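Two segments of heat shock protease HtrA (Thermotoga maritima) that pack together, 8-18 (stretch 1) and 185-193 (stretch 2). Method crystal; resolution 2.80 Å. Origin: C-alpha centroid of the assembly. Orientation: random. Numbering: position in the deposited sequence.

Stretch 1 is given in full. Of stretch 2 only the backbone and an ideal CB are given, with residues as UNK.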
# COMPACT_ATOMS: atom_id res chain seq x y z
N ASN A 8 -0.12 -1.45 -19.70
CA ASN A 8 -1.22 -2.40 -19.65
C ASN A 8 -1.54 -2.81 -18.23
O ASN A 8 -2.68 -2.69 -17.81
CB ASN A 8 -0.87 -3.61 -20.51
CG ASN A 8 -0.88 -3.29 -21.99
OD1 ASN A 8 -0.04 -3.77 -22.76
ND2 ASN A 8 -1.85 -2.47 -22.41
N VAL A 9 -0.55 -3.28 -17.48
CA VAL A 9 -0.80 -3.70 -16.10
C VAL A 9 -1.57 -2.64 -15.30
O VAL A 9 -2.61 -2.93 -14.71
CB VAL A 9 0.51 -4.02 -15.35
CG1 VAL A 9 0.28 -4.01 -13.85
CG2 VAL A 9 1.00 -5.40 -15.78
N VAL A 10 -1.05 -1.42 -15.30
CA VAL A 10 -1.66 -0.31 -14.58
C VAL A 10 -3.12 -0.16 -15.00
O VAL A 10 -4.03 -0.14 -14.15
CB VAL A 10 -0.88 1.00 -14.85
CG1 VAL A 10 -1.68 2.21 -14.38
CG2 VAL A 10 0.45 0.96 -14.12
N GLU A 11 -3.34 -0.05 -16.31
CA GLU A 11 -4.68 0.09 -16.86
C GLU A 11 -5.57 -1.01 -16.27
O GLU A 11 -6.76 -0.80 -16.04
CB GLU A 11 -4.65 -0.07 -18.38
CG GLU A 11 -5.52 0.91 -19.12
CD GLU A 11 -4.90 2.30 -19.15
OE1 GLU A 11 -3.89 2.47 -19.87
OE2 GLU A 11 -5.43 3.20 -18.45
N ALA A 12 -4.96 -2.17 -16.02
CA ALA A 12 -5.69 -3.31 -15.48
C ALA A 12 -5.82 -3.33 -13.97
O ALA A 12 -6.85 -3.77 -13.46
CB ALA A 12 -5.04 -4.60 -15.95
N CYS A 13 -4.81 -2.88 -13.25
CA CYS A 13 -4.86 -2.94 -11.80
C CYS A 13 -5.20 -1.64 -11.07
O CYS A 13 -5.53 -1.66 -9.88
CB CYS A 13 -3.54 -3.48 -11.28
SG CYS A 13 -3.01 -4.97 -12.16
N ALA A 14 -5.14 -0.53 -11.78
CA ALA A 14 -5.44 0.77 -11.16
C ALA A 14 -6.82 0.87 -10.49
O ALA A 14 -6.94 1.31 -9.35
CB ALA A 14 -5.30 1.87 -12.21
N PRO A 15 -7.89 0.44 -11.18
CA PRO A 15 -9.23 0.52 -10.60
C PRO A 15 -9.44 -0.26 -9.31
O PRO A 15 -10.50 -0.17 -8.70
CB PRO A 15 -10.11 0.03 -11.74
CG PRO A 15 -9.28 -1.00 -12.37
CD PRO A 15 -7.92 -0.33 -12.44
N ALA A 16 -8.43 -1.01 -8.87
CA ALA A 16 -8.55 -1.78 -7.64
C ALA A 16 -7.66 -1.20 -6.52
O ALA A 16 -7.65 -1.72 -5.39
CB ALA A 16 -8.18 -3.24 -7.89
N VAL A 17 -6.93 -0.13 -6.85
CA VAL A 17 -6.04 0.52 -5.87
C VAL A 17 -6.78 1.68 -5.22
O VAL A 17 -7.16 2.63 -5.89
CB VAL A 17 -4.75 1.02 -6.56
CG1 VAL A 17 -3.73 1.41 -5.51
CG2 VAL A 17 -4.20 -0.05 -7.48
N VAL A 18 -6.96 1.61 -3.91
CA VAL A 18 -7.71 2.63 -3.19
C VAL A 18 -6.91 3.57 -2.31
O VAL A 18 -5.72 3.37 -2.08
CB VAL A 18 -8.77 1.98 -2.28
CG1 VAL A 18 -9.55 0.93 -3.03
CG2 VAL A 18 -8.10 1.38 -1.06
N UNK A 185 -0.12 0.55 -1.22
CA UNK A 185 -0.58 0.14 -2.55
C UNK A 185 0.09 -1.18 -2.91
O UNK A 185 0.81 -1.75 -2.09
CB UNK A 185 -0.27 1.21 -3.60
N UNK A 186 -0.12 -1.72 -4.12
CA UNK A 186 0.56 -3.00 -4.36
C UNK A 186 1.84 -2.85 -5.19
O UNK A 186 2.05 -1.82 -5.84
CB UNK A 186 -0.39 -3.97 -5.07
N UNK A 187 2.67 -3.88 -5.15
CA UNK A 187 3.91 -3.93 -5.93
C UNK A 187 3.66 -5.10 -6.89
O UNK A 187 3.65 -6.25 -6.46
CB UNK A 187 5.16 -4.12 -5.07
N UNK A 188 3.47 -4.81 -8.17
CA UNK A 188 3.16 -5.85 -9.16
C UNK A 188 4.29 -6.35 -10.08
O UNK A 188 5.39 -5.80 -10.13
CB UNK A 188 2.04 -5.32 -10.05
N UNK A 189 3.94 -7.40 -10.83
CA UNK A 189 4.77 -8.06 -11.83
C UNK A 189 4.46 -7.49 -13.19
O UNK A 189 3.74 -6.51 -13.32
CB UNK A 189 4.55 -9.57 -11.82
N UNK A 190 5.00 -8.13 -14.22
CA UNK A 190 4.71 -7.73 -15.58
C UNK A 190 3.48 -8.53 -15.90
O UNK A 190 2.85 -8.35 -16.93
CB UNK A 190 5.86 -7.98 -16.55
N UNK A 191 3.14 -9.42 -14.98
CA UNK A 191 1.97 -10.27 -15.14
C UNK A 191 0.73 -9.79 -14.40
O UNK A 191 -0.31 -10.42 -14.46
CB UNK A 191 2.31 -11.69 -14.67
N UNK A 192 0.84 -8.67 -13.69
CA UNK A 192 -0.32 -8.15 -12.98
C UNK A 192 -0.55 -8.84 -11.65
O UNK A 192 -1.59 -8.67 -11.03
CB UNK A 192 -1.57 -8.29 -13.85
N UNK A 193 0.41 -9.61 -11.20
CA UNK A 193 0.27 -10.32 -9.94
C UNK A 193 0.91 -9.53 -8.79
O UNK A 193 2.00 -8.97 -8.94
CB UNK A 193 0.90 -11.71 -10.05

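Stretch 1 offers an apolar face: Val 9, Cys 13 and Val 17 all point their CA-to-CB bonds toward stretch 2. Val 9 and Cys 13 lie one helical turn apart, tied by the backbone hydrogen bond from Cys 13 N to Val 9 O (2.6 Å). No charged group of stretch 1 faces the contact, so its rule is shape and greasiness rather than polarity.

Position 185 has a sideways CA-to-CB bond, and an ideal CB would sit 4.0 Å from Val 17 CG1. That is touching distance, not a clash, so a small residue would suit and the backbone angles, -74/-176, do not insist on glycine. The deposited residue is Gly 185, which leaves its CA 6.4 Å from Val 17 CA.

Position 186 points toward stretch 1, yet its ideal CB finds nothing there within 5.5 Å. A side chain must therefore reach further to touch Val 17, and a mid-sized apolar group is a reasonable guess: leucine, or proline, whose ring can turn toward Val 17. Phi of -100° is somewhat wide for proline, but Pro 186 is what is found. Its ring folds back along the backbone, and CD lies 3.9 Å from Val 17 CG1.

Position 187 is out of reach of stretch 1, and this contact alone cannot choose its residue. It is Leu 187, whose side chain does not touch stretch 1.

Position 188 returns toward the helix. Its ideal CB is 4.4 Å from Val 9 CG1 and 5.5 Å from Cys 13 SG, so a mid-sized apolar chain could fill the space between these two; leucine, isoleucine or methionine would all be sensible. Leu 188 takes it with chi1 m and chi2 t. Its CD1 meets both partners, 3.4 Å from Val 9 CG1 and 3.6 Å from Cys 13 SG, so one methyl bridges the helical turn.

Position 189 points sideways, and many side chains could be accommodated. The backbone matters more here: the carbonyl O of Asn 189 lies 3.8 Å from Val 9 CG2, while the end of the asparagine side chain leads away.

Position 190 turns its CB away, leaving the choice open. Ile 190 likewise contributes through its backbone, with O 3.7 Å from Val 9 CG2. At 191 the bond again points away, a place where a polar residue would be no surprise; the residue is His 191.

Position 192 is the most restrictive. At phi/psi 81/12 a CB would be jammed against the preceding carbonyl O, which by itself calls for glycine. An ideal CB would also stand 4.0 Å from Cys 13 SG and 4.3 Å from Val 9 CG2, touching stretch 1 without clashing. Gly 192 meets the demand of the backbone angles. Its CA lies 5.5 Å from Val 9 CA, and its N is 3.9 Å from Val 9 CG2.

Position 193 points away, free to be polar, and is Glu 193. Its carbonyl O accepts a weak hydrogen bond from Asn 189 N (3.1 Å).

Stretch 2 (185-193) GPLLNIHGE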
# COMPACT_ATOMS: atom_id res chain seq x y z
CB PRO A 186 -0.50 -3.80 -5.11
CG PRO A 186 -1.08 -2.75 -6.01
CD PRO A 186 -1.22 -1.53 -5.09
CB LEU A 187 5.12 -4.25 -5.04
CG LEU A 187 6.49 -4.16 -5.74
CD1 LEU A 187 6.80 -2.71 -6.03
CD2 LEU A 187 7.57 -4.76 -4.87
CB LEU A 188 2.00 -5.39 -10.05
CG LEU A 188 0.72 -4.85 -9.41
CD1 LEU A 188 0.02 -3.97 -10.44
CD2 LEU A 188 -0.19 -5.98 -8.93
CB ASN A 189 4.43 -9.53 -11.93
CG ASN A 189 4.93 -10.31 -10.78
OD1 ASN A 189 4.58 -11.48 -10.62
ND2 ASN A 189 5.78 -9.68 -9.97
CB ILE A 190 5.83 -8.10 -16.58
CG1 ILE A 190 6.77 -9.15 -15.97
CG2 ILE A 190 6.51 -6.84 -17.05
CD1 ILE A 190 7.60 -8.68 -14.74
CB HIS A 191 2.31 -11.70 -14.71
CG HIS A 191 3.45 -12.30 -15.47
ND1 HIS A 191 4.77 -12.06 -15.15
CD2 HIS A 191 3.47 -13.08 -16.58
CE1 HIS A 191 5.55 -12.67 -16.03
NE2 HIS A 191 4.78 -13.29 -16.91
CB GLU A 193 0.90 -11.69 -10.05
CG GLU A 193 0.44 -12.48 -11.27
CD GLU A 193 1.23 -13.76 -11.45
OE1 GLU A 193 1.10 -14.67 -10.61
OE2 GLU A 193 2.01 -13.85 -12.43
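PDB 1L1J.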